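Regulatory protein, TetR family (Rhodobacter sphaeroides 2.4.1, PDB 3BRU) represses transcription of its own operon as a TetR-family DNA-binding regulator, probably by binding two operator sequences in the promoter. Local coordinates at residues 139-142 against 143-146; 109-112 against 113-117; 82-85 against 86-90. One frame throughout, in Å; residues are numbered along the deposited sequence.

Contact 1 (139-142 against 143-146)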
loop_
_atom_site.group_PDB
_atom_site.type_symbol
_atom_site.label_atom_id
_atom_site.label_comp_id
_atom_site.label_asym_id
_atom_site.label_seq_id
_atom_site.Cartn_x
_atom_site.Cartn_y
_atom_site.Cartn_z
ATOM N N ALA A 139 3.787 -0.402 13.823
ATOM C CA ALA A 139 5.020 -0.811 14.504
ATOM C C ALA A 139 6.053 0.328 14.644
ATOM O O ALA A 139 7.173 0.100 15.126
ATOM C CB ALA A 139 5.637 -2.035 13.819
ATOM N N LEU A 140 5.658 1.544 14.251
ATOM C CA LEU A 140 6.547 2.699 14.222
ATOM C C LEU A 140 6.332 3.613 15.414
ATOM O O LEU A 140 5.231 3.686 15.931
ATOM C CB LEU A 140 6.345 3.504 12.921
ATOM C CG LEU A 140 6.730 2.770 11.630
ATOM C CD1 LEU A 140 6.585 3.738 10.450
ATOM C CD2 LEU A 140 8.150 2.108 11.663
ATOM N N PRO A 141 7.388 4.344 15.826
ATOM C CA PRO A 141 7.287 5.415 16.850
ATOM C C PRO A 141 6.245 6.436 16.404
ATOM O O PRO A 141 6.162 6.708 15.206
ATOM C CB PRO A 141 8.678 6.074 16.811
ATOM C CG PRO A 141 9.594 5.040 16.222
ATOM C CD PRO A 141 8.759 4.218 15.278
ATOM N N ASP A 142 5.447 7.007 17.301
ATOM C CA ASP A 142 4.367 7.880 16.784
ATOM C C ASP A 142 4.750 9.194 16.064
ATOM O O ASP A 142 3.935 9.721 15.318
ATOM C CB ASP A 142 3.167 8.020 17.729
ATOM C CG ASP A 142 1.959 7.097 17.290
ATOM O OD1 ASP A 142 1.977 5.863 17.592
ATOM O OD2 ASP A 142 0.991 7.604 16.636
ATOM N N ASP A 143 5.988 9.667 16.239
ATOM C CA ASP A 143 6.586 10.771 15.428
ATOM C C ASP A 143 6.435 10.616 13.899
ATOM O O ASP A 143 6.269 11.590 13.162
ATOM C CB ASP A 143 8.093 10.857 15.711
ATOM C CG ASP A 143 8.439 11.893 16.765
ATOM O OD1 ASP A 143 7.515 12.372 17.457
ATOM O OD2 ASP A 143 9.640 12.244 16.911
ATOM N N PHE A 144 6.528 9.370 13.447
ATOM C CA PHE A 144 6.501 9.026 12.044
ATOM C C PHE A 144 5.168 9.387 11.370
ATOM O O PHE A 144 5.183 9.800 10.217
ATOM C CB PHE A 144 6.814 7.537 11.881
ATOM C CG PHE A 144 8.266 7.198 12.078
ATOM C CD1 PHE A 144 8.917 7.485 13.276
ATOM C CD2 PHE A 144 8.992 6.591 11.076
ATOM C CE1 PHE A 144 10.279 7.173 13.445
ATOM C CE2 PHE A 144 10.341 6.263 11.257
ATOM C CZ PHE A 144 10.971 6.545 12.447
ATOM N N ARG A 145 4.044 9.263 12.084
ATOM C CA ARG A 145 2.733 9.521 11.504
ATOM C C ARG A 145 2.647 10.889 10.781
ATOM O O ARG A 145 2.363 10.945 9.571
ATOM C CB ARG A 145 1.612 9.343 12.549
ATOM C CG ARG A 145 0.225 9.043 11.940
ATOM C CD ARG A 145 -0.908 8.729 13.007
ATOM N NE ARG A 145 -0.595 7.560 13.855
ATOM C CZ ARG A 145 -0.719 6.285 13.475
ATOM N NH1 ARG A 145 -0.380 5.284 14.295
ATOM N NH2 ARG A 145 -1.174 5.992 12.271
ATOM N N ALA A 146 2.923 11.966 11.506
ATOM C CA ALA A 146 2.856 13.311 10.961
ATOM C C ALA A 146 3.924 13.531 9.892
ATOM O O ALA A 146 3.704 14.266 8.910
ATOM C CB ALA A 146 3.012 14.333 12.088
HETATM O O HOH W 1 2.855 12.071 14.543
#
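F144 is joined to P141 through both its backbone and its ring. Its amide donates to P141 O at 3.2 Å, from above the carbonyl plane, and closes the turn. The ring folds back over the loop: P141 CD sits over one face in a CH-pi contact, 4.1 Å from the ring centroid, while P141 CG comes within 3.6 Å of F144 CE1. L140 CD1 packs against F144 CD2 at 3.8 Å, and Y48 meets the ring edge-to-face. At R145 the amide binds D142 O, and the two side chains run alongside each other. D142 OD2 lies at the guanidinium edge, close to that plane, and R145 NE meets OD2 at 3.2 Å (160° at the hydrogen) on the syn side, but tilted 31° out of the carboxylate plane. The bend at chi3 (-60°) swings the guanidinium into this salt bridge, and NH2 hydrogen-bonds L198 O of the second subunit. A146 N is tied back through a water that it holds at 3.0 Å and that donates to D142 O. This is the N-terminal first turn of helix 143-167 in the C-terminal domain of the TetR fold, with the preceding loop folded onto it and R145 reaching the dimer partner.

Contact 2 (109-112 against 113-117)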
loop_
_atom_site.group_PDB
_atom_site.type_symbol
_atom_site.label_atom_id
_atom_site.label_comp_id
_atom_site.label_asym_id
_atom_site.label_seq_id
_atom_site.Cartn_x
_atom_site.Cartn_y
_atom_site.Cartn_z
ATOM N N ARG A 109 2.052 11.857 -16.967
ATOM C CA ARG A 109 2.466 10.626 -17.654
ATOM C C ARG A 109 3.983 10.481 -17.684
ATOM O O ARG A 109 4.480 9.377 -17.538
ATOM C CB ARG A 109 1.903 10.575 -19.071
ATOM C CG ARG A 109 0.377 10.397 -19.080
ATOM C CD ARG A 109 -0.203 10.226 -20.509
ATOM N NE ARG A 109 -0.917 11.429 -20.982
ATOM C CZ ARG A 109 -0.463 12.306 -21.891
ATOM N NH1 ARG A 109 -1.214 13.356 -22.235
ATOM N NH2 ARG A 109 0.741 12.156 -22.465
ATOM N N LEU A 110 4.710 11.598 -17.836
ATOM C CA LEU A 110 6.174 11.578 -17.732
ATOM C C LEU A 110 6.665 11.106 -16.353
ATOM O O LEU A 110 7.527 10.255 -16.275
ATOM C CB LEU A 110 6.795 12.929 -18.116
ATOM C CG LEU A 110 8.326 13.003 -17.993
ATOM C CD1 LEU A 110 9.084 12.082 -19.008
ATOM C CD2 LEU A 110 8.773 14.412 -18.160
ATOM N N PHE A 111 6.093 11.646 -15.279
ATOM C CA PHE A 111 6.429 11.227 -13.924
ATOM C C PHE A 111 6.279 9.724 -13.700
ATOM O O PHE A 111 7.187 9.077 -13.159
ATOM C CB PHE A 111 5.630 11.995 -12.863
ATOM C CG PHE A 111 5.563 11.259 -11.546
ATOM C CD1 PHE A 111 6.661 11.229 -10.701
ATOM C CD2 PHE A 111 4.422 10.543 -11.188
ATOM C CE1 PHE A 111 6.620 10.515 -9.521
ATOM C CE2 PHE A 111 4.365 9.832 -10.015
ATOM C CZ PHE A 111 5.457 9.811 -9.176
ATOM N N THR A 112 5.149 9.170 -14.103
ATOM C CA THR A 112 4.889 7.723 -13.938
ATOM C C THR A 112 5.780 6.829 -14.803
ATOM O O THR A 112 6.121 5.712 -14.420
ATOM C CB THR A 112 3.395 7.337 -14.145
ATOM O OG1 THR A 112 3.008 7.623 -15.486
ATOM C CG2 THR A 112 2.512 8.082 -13.182
ATOM N N ARG A 113 6.163 7.352 -15.952
ATOM C CA ARG A 113 7.103 6.716 -16.848
ATOM C C ARG A 113 8.517 6.645 -16.237
ATOM O O ARG A 113 9.137 5.581 -16.216
ATOM C CB ARG A 113 7.062 7.471 -18.170
ATOM C CG ARG A 113 7.850 6.857 -19.302
ATOM C CD ARG A 113 7.218 7.247 -20.646
ATOM N NE ARG A 113 7.790 6.567 -21.818
ATOM C CZ ARG A 113 8.495 5.422 -21.826
ATOM N NH1 ARG A 113 8.969 4.956 -22.990
ATOM N NH2 ARG A 113 8.752 4.742 -20.701
HETATM N N MSE A 114 8.989 7.783 -15.739
HETATM C CA MSE A 114 10.228 7.943 -14.972
HETATM C C MSE A 114 10.331 7.118 -13.703
HETATM O O MSE A 114 11.371 6.507 -13.443
HETATM C CB MSE A 114 10.419 9.407 -14.583
HETATM C CG MSE A 114 10.703 10.301 -15.766
HETATM SE SE MSE A 114 11.269 12.120 -15.321
HETATM C CE MSE A 114 10.013 12.527 -13.893
ATOM N N ALA A 115 9.276 7.142 -12.891
ATOM C CA ALA A 115 9.229 6.376 -11.681
ATOM C C ALA A 115 9.331 4.895 -12.024
ATOM O O ALA A 115 10.041 4.171 -11.362
ATOM C CB ALA A 115 7.941 6.698 -10.876
ATOM N N GLU A 116 8.640 4.445 -13.065
ATOM C CA GLU A 116 8.783 3.056 -13.528
ATOM C C GLU A 116 10.213 2.702 -13.985
ATOM O O GLU A 116 10.733 1.615 -13.674
ATOM C CB GLU A 116 7.804 2.782 -14.654
ATOM C CG GLU A 116 7.910 1.361 -15.246
ATOM C CD GLU A 116 6.879 1.092 -16.358
ATOM O OE1 GLU A 116 5.884 1.890 -16.480
ATOM O OE2 GLU A 116 7.082 0.094 -17.123
ATOM N N GLU A 117 10.841 3.616 -14.731
ATOM C CA GLU A 117 12.233 3.454 -15.145
ATOM C C GLU A 117 13.176 3.320 -13.960
ATOM O O GLU A 117 14.100 2.492 -13.984
ATOM C CB GLU A 117 12.680 4.603 -16.056
ATOM C CG GLU A 117 12.083 4.501 -17.468
ATOM C CD GLU A 117 12.132 5.821 -18.274
ATOM O OE1 GLU A 117 12.584 6.865 -17.730
ATOM O OE2 GLU A 117 11.731 5.795 -19.476
HETATM O O HOH W 2 4.172 3.538 -15.403
#
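Four backbone hydrogen bonds join residues 109-112 to 113-117 in regular i to i+4 order. The straightest is M114 N to L110 O, 2.9 Å with 176° at the hydrogen; R113 N, A115 N and E116 N bind R109 O, F111 O and T112 O with more bent geometry. Side chains and water add to two of these carbonyls. T112 OG1 donates to R109 O at 3.1 Å, so this oxygen takes two donors from the same face of its carbonyl plane. The torsion behind it places OG1 between the backbone N and carbonyl carbon of T112 (chi1 63°), turned back toward the preceding turn. A water donates both to T112 O and to E116 OE1, the latter at 2.6 Å, while E116 OE2 is bound by H206 NE2 in helix 203-212. Within 113-117, R113 NH2 and E117 OE2 form a salt bridge of charges only, since no N-H points at the oxygen. Apolar contacts are looser: L110 CD1 meets CG of M114, a selenomethionine, at 4.0 Å, the two side chains crossing at a slant, and A115 CB rests over one face of the F111 ring, 4.3 Å from CE1. Beyond the segment, F111 packs between helices 74-97 and 178-199, touching L92, L93 and A96 on the first and F185 and W189 on the second; T112 and A115 also pack on W189.

Contact 3 (82-85 against 86-90)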
loop_
_atom_site.group_PDB
_atom_site.type_symbol
_atom_site.label_atom_id
_atom_site.label_comp_id
_atom_site.label_asym_id
_atom_site.label_seq_id
_atom_site.Cartn_x
_atom_site.Cartn_y
_atom_site.Cartn_z
ATOM N N ILE A 82 13.298 9.877 6.002
ATOM C CA ILE A 82 12.097 10.482 5.431
ATOM C C ILE A 82 12.407 11.903 4.897
ATOM O O ILE A 82 12.035 12.226 3.771
ATOM C CB ILE A 82 10.932 10.540 6.452
ATOM C CG1 ILE A 82 10.418 9.154 6.800
ATOM C CG2 ILE A 82 9.784 11.407 5.943
ATOM C CD1 ILE A 82 9.661 9.165 8.154
ATOM N N GLU A 83 13.088 12.734 5.690
ATOM C CA GLU A 83 13.539 14.063 5.214
ATOM C C GLU A 83 14.438 13.976 3.986
ATOM O O GLU A 83 14.347 14.818 3.097
ATOM C CB GLU A 83 14.220 14.861 6.319
ATOM C CG GLU A 83 13.254 15.278 7.400
ATOM C CD GLU A 83 13.915 15.690 8.741
ATOM O OE1 GLU A 83 15.103 15.333 9.016
ATOM O OE2 GLU A 83 13.226 16.387 9.539
ATOM N N ALA A 84 15.277 12.948 3.905
ATOM C CA ALA A 84 16.178 12.815 2.738
ATOM C C ALA A 84 15.400 12.430 1.486
ATOM O O ALA A 84 15.647 12.972 0.395
ATOM C CB ALA A 84 17.312 11.801 3.011
ATOM N N TYR A 85 14.469 11.491 1.663
ATOM C CA TYR A 85 13.600 10.989 0.611
ATOM C C TYR A 85 12.660 12.096 0.117
ATOM O O TYR A 85 12.487 12.282 -1.077
ATOM C CB TYR A 85 12.820 9.777 1.107
ATOM C CG TYR A 85 12.087 9.049 0.007
ATOM C CD1 TYR A 85 12.737 8.081 -0.771
ATOM C CD2 TYR A 85 10.760 9.345 -0.276
ATOM C CE1 TYR A 85 12.063 7.393 -1.786
ATOM C CE2 TYR A 85 10.078 8.687 -1.297
ATOM C CZ TYR A 85 10.732 7.720 -2.046
ATOM O OH TYR A 85 10.057 7.099 -3.064
ATOM N N ASP A 86 12.074 12.858 1.028
ATOM C CA ASP A 86 11.317 14.034 0.597
ATOM C C ASP A 86 12.113 14.975 -0.340
ATOM O O ASP A 86 11.561 15.512 -1.286
ATOM C CB ASP A 86 10.831 14.840 1.797
ATOM C CG ASP A 86 9.710 15.830 1.426
ATOM O OD1 ASP A 86 9.137 15.779 0.302
ATOM O OD2 ASP A 86 9.367 16.657 2.286
ATOM N N THR A 87 13.389 15.192 -0.053
ATOM C CA THR A 87 14.209 16.134 -0.820
ATOM C C THR A 87 14.525 15.577 -2.196
ATOM O O THR A 87 14.421 16.292 -3.209
ATOM C CB THR A 87 15.495 16.476 -0.077
ATOM O OG1 THR A 87 15.141 17.245 1.068
ATOM C CG2 THR A 87 16.459 17.315 -0.941
ATOM N N TYR A 88 14.859 14.295 -2.245
ATOM C CA TYR A 88 15.318 13.751 -3.494
ATOM C C TYR A 88 14.162 13.497 -4.420
ATOM O O TYR A 88 14.257 13.753 -5.636
ATOM C CB TYR A 88 16.276 12.580 -3.259
ATOM C CG TYR A 88 17.481 13.076 -2.411
ATOM C CD1 TYR A 88 18.099 14.325 -2.702
ATOM C CD2 TYR A 88 17.957 12.343 -1.302
ATOM C CE1 TYR A 88 19.160 14.821 -1.942
ATOM C CE2 TYR A 88 19.026 12.827 -0.521
ATOM C CZ TYR A 88 19.624 14.073 -0.849
ATOM O OH TYR A 88 20.697 14.563 -0.108
ATOM N N PHE A 89 13.036 13.085 -3.829
ATOM C CA PHE A 89 11.810 12.869 -4.572
ATOM C C PHE A 89 11.217 14.144 -5.138
ATOM O O PHE A 89 10.646 14.098 -6.221
ATOM C CB PHE A 89 10.765 12.199 -3.678
ATOM C CG PHE A 89 9.694 11.514 -4.445
ATOM C CD1 PHE A 89 9.918 10.246 -4.990
ATOM C CD2 PHE A 89 8.458 12.138 -4.671
ATOM C CE1 PHE A 89 8.901 9.605 -5.721
ATOM C CE2 PHE A 89 7.455 11.502 -5.402
ATOM C CZ PHE A 89 7.673 10.236 -5.916
ATOM N N ALA A 90 11.309 15.255 -4.395
ATOM C CA ALA A 90 10.865 16.552 -4.872
ATOM C C ALA A 90 11.572 16.898 -6.184
ATOM O O ALA A 90 10.950 17.477 -7.077
ATOM C CB ALA A 90 11.126 17.617 -3.849
#
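Y85 and F89 stand one turn apart on helix 74-97, which in TetR-family repressors links the helix-turn-helix DNA-binding domain to the C-terminal domain, and their side chains point the same way. The Y85 chain leaves with CG opposite its own backbone N (chi1 -170°). CB, CG and CD2 pass the amide nitrogen of D86, with CG 3.9 Å from it. Farther out, CE2 and CZ both come to 4.0 Å from F89 CD1. At the tip, OH approaches that same carbon more closely, at 3.7 Å, and lies beside CE1 as well. The two rings are nearly parallel, their planes 20° apart, but slid along each other until the centroids are 5.6 Å apart, so they barely overlap and this is no true stack. Y85 also packs on L40 of helix 31-45 and on L129 and V130 of helix 129-135, and W155 of helix 143-167 touches both aromatic residues, which places the pair where DNA-binding and C-terminal helices converge. Behind the rings, D86 N, Y88 N and F89 N make the usual i to i+4 bonds to I82 O, A84 O and Y85 O, while the T87 amide makes weak ones to E83 O and A84 O. On the next residue the ring folds back along the helix, and Y88 CE2 lies 4.1 Å from A84 CB. The T87 hydroxyl supplements the weak amide bonds, OG1 donating to E83 O at 3.3 Å almost in line with the C=O bond.

In the fold
Along the chain the order is contact 3, contact 2, contact 1. Contact 3 lies mid-way along helix 74-97, contact 2 on helix 104-120, which follows it, and contact 1 at the start of helix 143-167. Contact 3 has its centre about 17 Å from those of the other two, and its side chains touch both: I82 CD1 meets F144 CD2 of contact 1 at 4.0 Å, and F89 CZ meets F111 CE1 of contact 2 at 3.8 Å. Contacts 1 and 2 lie on opposite sides of the chain's centre, their centres about 29 Å apart. Helix 74-97 joins the DNA-binding region to two separate parts of the C-terminal domain, consistent with a role in relaying conformational change.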